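Local coordinates for dihydroorotase (Agrobacterium tumefaciens, PDB 2OGJ), which contains a binuclear zinc centre in a TIM barrel and deacetylates acetyl-(R)-mandelate in vitro, acting as an esterase despite its dihydroorotase name, at residues A[115-120]-A[129-134]; A[161-164]-A[170-173]. All coordinates share one frame; numbering follows the deposited sequence.

Contact 1 of 2, residues A[115-120]-A[129-134]; sequences HGFREY and IKAFLN
F117 reaches from the helix 114-122 onto I129 and A131 of the strand 128-132, and its ring makes every touch between the two segments. The path begins at CB, which points at the strand but stops short of it. With CG anti to the backbone N (chi1 -177°), the ring is carried straight out from the helix, and CG, CD1 and the near part of the ring still act as spacer. CD2 comes closer, yet contact proper starts one atom further out. There CE2 lies 3.8 Å from CB of A131 and 4.0 Å from CG2 of I129. CZ, at the far end, meets the same CG2 of I129 at 4.0 Å. I129 and A131, two apart on the strand, both start their side chains toward the helix, and their methyl groups CG2 and CB meet the ring obliquely. K130, between them, sets out from the backbone on the other side, and its NZ hydrogen-bonds to O of E169. This is helix-on-sheet packing within the beta-alpha-beta unit formed by strand 100-106, helix 114-122 and strand 128-132. Elsewhere W81 meets the F117 ring edge-to-face, while I122 adds to the apolar surroundings of F117 and I129. No hydrogen bond or charge pair crosses between the segments: their attachment is hydrophobic, one buried aromatic ring on two aliphatic methyl groups, and depends on shape and burial rather than on directed bonds.

Contact 2 of 2, residues A[161-164]-A[170-173]; sequences LECY and HIVG
Y164 lays one edge of its ring along I171, overlapping both the branched side chain and the backbone of that residue. CD1 of the tyrosine stands 3.7 Å from CG2 of I171 and 3.9 Å from its CB, and the methyl CG2 lies in the ring plane at the edge. The next ring carbon, CE1, comes to 3.4 Å from the carbonyl O of I171, which also sits at the edge near that plane; no hydrogen bond joins the segments. The tyrosine ring is brought here by a CG anti to the backbone N (chi1 179°), which lets its outer part approach the strand more closely than its base does. I171 uses its second branch for another partner. Its CG1 arm is extended, with CD1 anti to CA (chi2 -180°), and CD1 ends 3.9 Å from SG of C163. One isoleucine therefore receives two successive helix residues, an aromatic edge on CG2 and a thiol on CD1. The contact closes the beta-alpha-beta unit of strand 128-132, helix 157-165 and strand 171-173, on the helical layer outside the barrel strands. F114 of the preceding helix 114-122 and L133 both touch C163 and I171, whereas L201 of helix 189-201 touches Y164, so that the helix 157-165 is in touch with both helical neighbours and with the strand it packs on.

How the contacts relate
Both contacts seat a helix on the strand that follows it, in consecutive beta-alpha-beta units sharing strand 128-132, and the two parallel strands are neighbours in the sheet. Their centres are about 9 Å apart, and two probable backbone hydrogen bonds link them: N of V172 lies 2.9 Å from O of A131, and N of L133 lies 2.7 Å from O of G173. Contact 1 is buried throughout and purely hydrocarbon; its helix also faces a second subunit. Contact 2 buries more surface, admits a thiol and a carbonyl oxygen, and includes a partly exposed tyrosine. The side chain of F117 lies about 8 Å from that of the zinc ligand H79; contact 2 lies away from the zinc site.

Contact 1 of 2, residues A[115-120]-A[129-134]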
loop_
_atom_site.group_PDB
_atom_site.type_symbol
_atom_site.label_atom_id
_atom_site.label_comp_id
_atom_site.label_asym_id
_atom_site.label_seq_id
_atom_site.Cartn_x
_atom_site.Cartn_y
_atom_site.Cartn_z
ATOM N N HIS A 115 -23.815 8.732 15.799
ATOM C CA HIS A 115 -25.180 8.600 16.298
ATOM C C HIS A 115 -25.124 7.789 17.603
ATOM O O HIS A 115 -25.917 8.002 18.510
ATOM C CB HIS A 115 -26.084 7.930 15.247
ATOM C CG HIS A 115 -25.734 6.508 14.952
ATOM N ND1 HIS A 115 -24.581 6.143 14.296
ATOM C CD2 HIS A 115 -26.360 5.355 15.280
ATOM C CE1 HIS A 115 -24.507 4.826 14.237
ATOM N NE2 HIS A 115 -25.575 4.324 14.829
ATOM N N GLY A 116 -24.152 6.886 17.698
ATOM C CA GLY A 116 -23.990 6.099 18.901
ATOM C C GLY A 116 -23.530 7.003 20.028
ATOM O O GLY A 116 -23.999 6.888 21.157
ATOM N N PHE A 117 -22.619 7.916 19.729
ATOM C CA PHE A 117 -22.125 8.834 20.731
ATOM C C PHE A 117 -23.274 9.699 21.235
ATOM O O PHE A 117 -23.433 9.889 22.433
ATOM C CB PHE A 117 -21.039 9.723 20.128
ATOM C CG PHE A 117 -20.401 10.674 21.113
ATOM C CD1 PHE A 117 -19.496 10.210 22.058
ATOM C CD2 PHE A 117 -20.692 12.031 21.084
ATOM C CE1 PHE A 117 -18.890 11.074 22.959
ATOM C CE2 PHE A 117 -20.078 12.911 21.998
ATOM C CZ PHE A 117 -19.182 12.424 22.928
ATOM N N ARG A 118 -24.090 10.207 20.322
ATOM C CA ARG A 118 -25.211 11.065 20.695
ATOM C C ARG A 118 -26.202 10.392 21.641
ATOM O O ARG A 118 -26.608 10.965 22.653
ATOM C CB ARG A 118 -25.951 11.524 19.434
ATOM C CG ARG A 118 -27.023 12.590 19.688
ATOM C CD ARG A 118 -27.919 12.838 18.487
ATOM N NE ARG A 118 -28.572 11.604 18.072
ATOM C CZ ARG A 118 -28.455 11.076 16.857
ATOM N NH1 ARG A 118 -27.716 11.683 15.933
ATOM N NH2 ARG A 118 -29.057 9.933 16.570
ATOM N N GLU A 119 -26.581 9.166 21.298
ATOM C CA GLU A 119 -27.553 8.427 22.080
ATOM C C GLU A 119 -27.052 7.910 23.411
ATOM O O GLU A 119 -27.769 7.998 24.396
ATOM C CB GLU A 119 -28.104 7.257 21.270
ATOM C CG GLU A 119 -29.348 6.638 21.881
ATOM C CD GLU A 119 -29.805 5.381 21.162
ATOM O OE1 GLU A 119 -30.083 5.441 19.935
ATOM O OE2 GLU A 119 -29.892 4.328 21.835
ATOM N N TYR A 120 -25.837 7.362 23.450
ATOM C CA TYR A 120 -25.293 6.826 24.705
ATOM C C TYR A 120 -24.575 7.827 25.577
ATOM O O TYR A 120 -24.634 7.719 26.795
ATOM C CB TYR A 120 -24.319 5.672 24.468
ATOM C CG TYR A 120 -24.891 4.507 23.735
ATOM C CD1 TYR A 120 -26.079 3.906 24.158
ATOM C CD2 TYR A 120 -24.249 3.995 22.607
ATOM C CE1 TYR A 120 -26.621 2.826 23.477
ATOM C CE2 TYR A 120 -24.779 2.913 21.913
ATOM C CZ TYR A 120 -25.970 2.333 22.353
ATOM O OH TYR A 120 -26.517 1.274 21.663
ATOM N N ILE A 129 -22.559 18.354 26.449
ATOM C CA ILE A 129 -21.582 17.587 25.717
ATOM C C ILE A 129 -21.623 17.862 24.216
ATOM O O ILE A 129 -22.629 17.641 23.525
ATOM C CB ILE A 129 -21.758 16.108 26.054
ATOM C CG1 ILE A 129 -21.472 15.923 27.546
ATOM C CG2 ILE A 129 -20.848 15.249 25.200
ATOM C CD1 ILE A 129 -21.790 14.579 28.055
ATOM N N LYS A 130 -20.510 18.415 23.747
ATOM C CA LYS A 130 -20.329 18.754 22.350
ATOM C C LYS A 130 -19.199 17.853 21.876
ATOM O O LYS A 130 -18.520 17.224 22.681
ATOM C CB LYS A 130 -19.912 20.220 22.202
ATOM C CG LYS A 130 -20.577 21.180 23.185
ATOM C CD LYS A 130 -21.813 21.878 22.643
ATOM C CE LYS A 130 -22.984 20.939 22.525
ATOM N NZ LYS A 130 -24.252 21.678 22.229
ATOM N N ALA A 131 -18.980 17.811 20.573
ATOM C CA ALA A 131 -17.937 16.972 20.032
ATOM C C ALA A 131 -17.317 17.488 18.746
ATOM O O ALA A 131 -17.967 18.146 17.929
ATOM C CB ALA A 131 -18.491 15.567 19.796
ATOM N N PHE A 132 -16.038 17.188 18.590
ATOM C CA PHE A 132 -15.316 17.516 17.377
ATOM C C PHE A 132 -15.444 16.205 16.608
ATOM O O PHE A 132 -15.168 15.139 17.157
ATOM C CB PHE A 132 -13.835 17.793 17.668
ATOM C CG PHE A 132 -13.550 19.183 18.183
ATOM C CD1 PHE A 132 -13.399 20.251 17.304
ATOM C CD2 PHE A 132 -13.401 19.413 19.554
ATOM C CE1 PHE A 132 -13.097 21.534 17.793
ATOM C CE2 PHE A 132 -13.098 20.694 20.057
ATOM C CZ PHE A 132 -12.947 21.751 19.183
ATOM N N LEU A 133 -15.903 16.264 15.365
ATOM C CA LEU A 133 -16.028 15.055 14.570
ATOM C C LEU A 133 -14.662 14.749 13.962
ATOM O O LEU A 133 -14.003 15.616 13.390
ATOM C CB LEU A 133 -17.061 15.241 13.463
ATOM C CG LEU A 133 -17.513 13.977 12.713
ATOM C CD1 LEU A 133 -18.185 13.029 13.685
ATOM C CD2 LEU A 133 -18.469 14.362 11.559
ATOM N N ASN A 134 -14.227 13.506 14.103
ATOM C CA ASN A 134 -12.947 13.101 13.554
ATOM C C ASN A 134 -13.052 13.065 12.031
ATOM O O ASN A 134 -14.085 12.686 11.489
ATOM C CB ASN A 134 -12.552 11.726 14.086
ATOM C CG ASN A 134 -11.075 11.454 13.941
ATOM O OD1 ASN A 134 -10.502 11.608 12.868
ATOM N ND2 ASN A 134 -10.449 11.043 15.026
#

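Contact 2 of 2, residues A[161-164]-A[170-173]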
loop_
_atom_site.group_PDB
_atom_site.type_symbol
_atom_site.label_atom_id
_atom_site.label_comp_id
_atom_site.label_asym_id
_atom_site.label_seq_id
_atom_site.Cartn_x
_atom_site.Cartn_y
_atom_site.Cartn_z
ATOM N N LEU A 161 -20.495 15.480 5.711
ATOM C CA LEU A 161 -21.457 16.560 5.506
ATOM C C LEU A 161 -22.838 16.112 5.965
ATOM O O LEU A 161 -23.577 16.885 6.572
ATOM C CB LEU A 161 -21.517 16.988 4.032
ATOM C CG LEU A 161 -20.294 17.676 3.422
ATOM C CD1 LEU A 161 -20.675 18.279 2.085
ATOM C CD2 LEU A 161 -19.786 18.757 4.345
ATOM N N GLU A 162 -23.183 14.865 5.664
ATOM C CA GLU A 162 -24.480 14.336 6.059
ATOM C C GLU A 162 -24.549 14.294 7.598
ATOM O O GLU A 162 -25.490 14.809 8.201
ATOM C CB GLU A 162 -24.676 12.940 5.453
ATOM C CG GLU A 162 -26.066 12.355 5.662
ATOM C CD GLU A 162 -26.095 10.848 5.456
ATOM O OE1 GLU A 162 -25.257 10.150 6.074
ATOM O OE2 GLU A 162 -26.953 10.362 4.689
ATOM N N CYS A 163 -23.525 13.715 8.227
ATOM C CA CYS A 163 -23.458 13.617 9.689
ATOM C C CYS A 163 -23.583 14.963 10.415
ATOM O O CYS A 163 -24.291 15.077 11.408
ATOM C CB CYS A 163 -22.149 12.941 10.127
ATOM S SG CYS A 163 -22.055 12.582 11.904
ATOM N N TYR A 164 -22.897 15.977 9.913
ATOM C CA TYR A 164 -22.928 17.298 10.521
ATOM C C TYR A 164 -24.284 17.981 10.425
ATOM O O TYR A 164 -24.701 18.653 11.371
ATOM C CB TYR A 164 -21.882 18.209 9.874
ATOM C CG TYR A 164 -21.890 19.588 10.458
ATOM C CD1 TYR A 164 -21.263 19.854 11.672
ATOM C CD2 TYR A 164 -22.597 20.612 9.844
ATOM C CE1 TYR A 164 -21.344 21.107 12.257
ATOM C CE2 TYR A 164 -22.687 21.870 10.423
ATOM C CZ TYR A 164 -22.062 22.114 11.629
ATOM O OH TYR A 164 -22.191 23.355 12.220
ATOM N N HIS A 170 -24.724 19.335 18.025
ATOM C CA HIS A 170 -23.775 18.573 18.816
ATOM C C HIS A 170 -22.328 18.636 18.360
ATOM O O HIS A 170 -21.402 18.577 19.181
ATOM C CB HIS A 170 -24.223 17.107 18.873
ATOM C CG HIS A 170 -25.627 16.921 19.365
ATOM N ND1 HIS A 170 -26.090 17.478 20.542
ATOM C CD2 HIS A 170 -26.668 16.230 18.844
ATOM C CE1 HIS A 170 -27.353 17.139 20.719
ATOM N NE2 HIS A 170 -27.728 16.382 19.703
ATOM N N ILE A 171 -22.133 18.729 17.048
ATOM C CA ILE A 171 -20.795 18.768 16.468
ATOM C C ILE A 171 -20.324 20.215 16.310
ATOM O O ILE A 171 -20.968 21.015 15.634
ATOM C CB ILE A 171 -20.796 18.041 15.110
ATOM C CG1 ILE A 171 -21.159 16.574 15.333
ATOM C CG2 ILE A 171 -19.464 18.202 14.401
ATOM C CD1 ILE A 171 -21.187 15.762 14.078
ATOM N N VAL A 172 -19.202 20.535 16.954
ATOM C CA VAL A 172 -18.629 21.872 16.928
ATOM C C VAL A 172 -17.415 22.052 16.006
ATOM O O VAL A 172 -16.832 23.140 15.967
ATOM C CB VAL A 172 -18.198 22.293 18.332
ATOM C CG1 VAL A 172 -19.402 22.427 19.239
ATOM C CG2 VAL A 172 -17.215 21.264 18.888
ATOM N N GLY A 173 -17.021 21.004 15.284
ATOM C CA GLY A 173 -15.886 21.130 14.381
ATOM C C GLY A 173 -15.233 19.800 14.064
ATOM O O GLY A 173 -15.660 18.785 14.580
#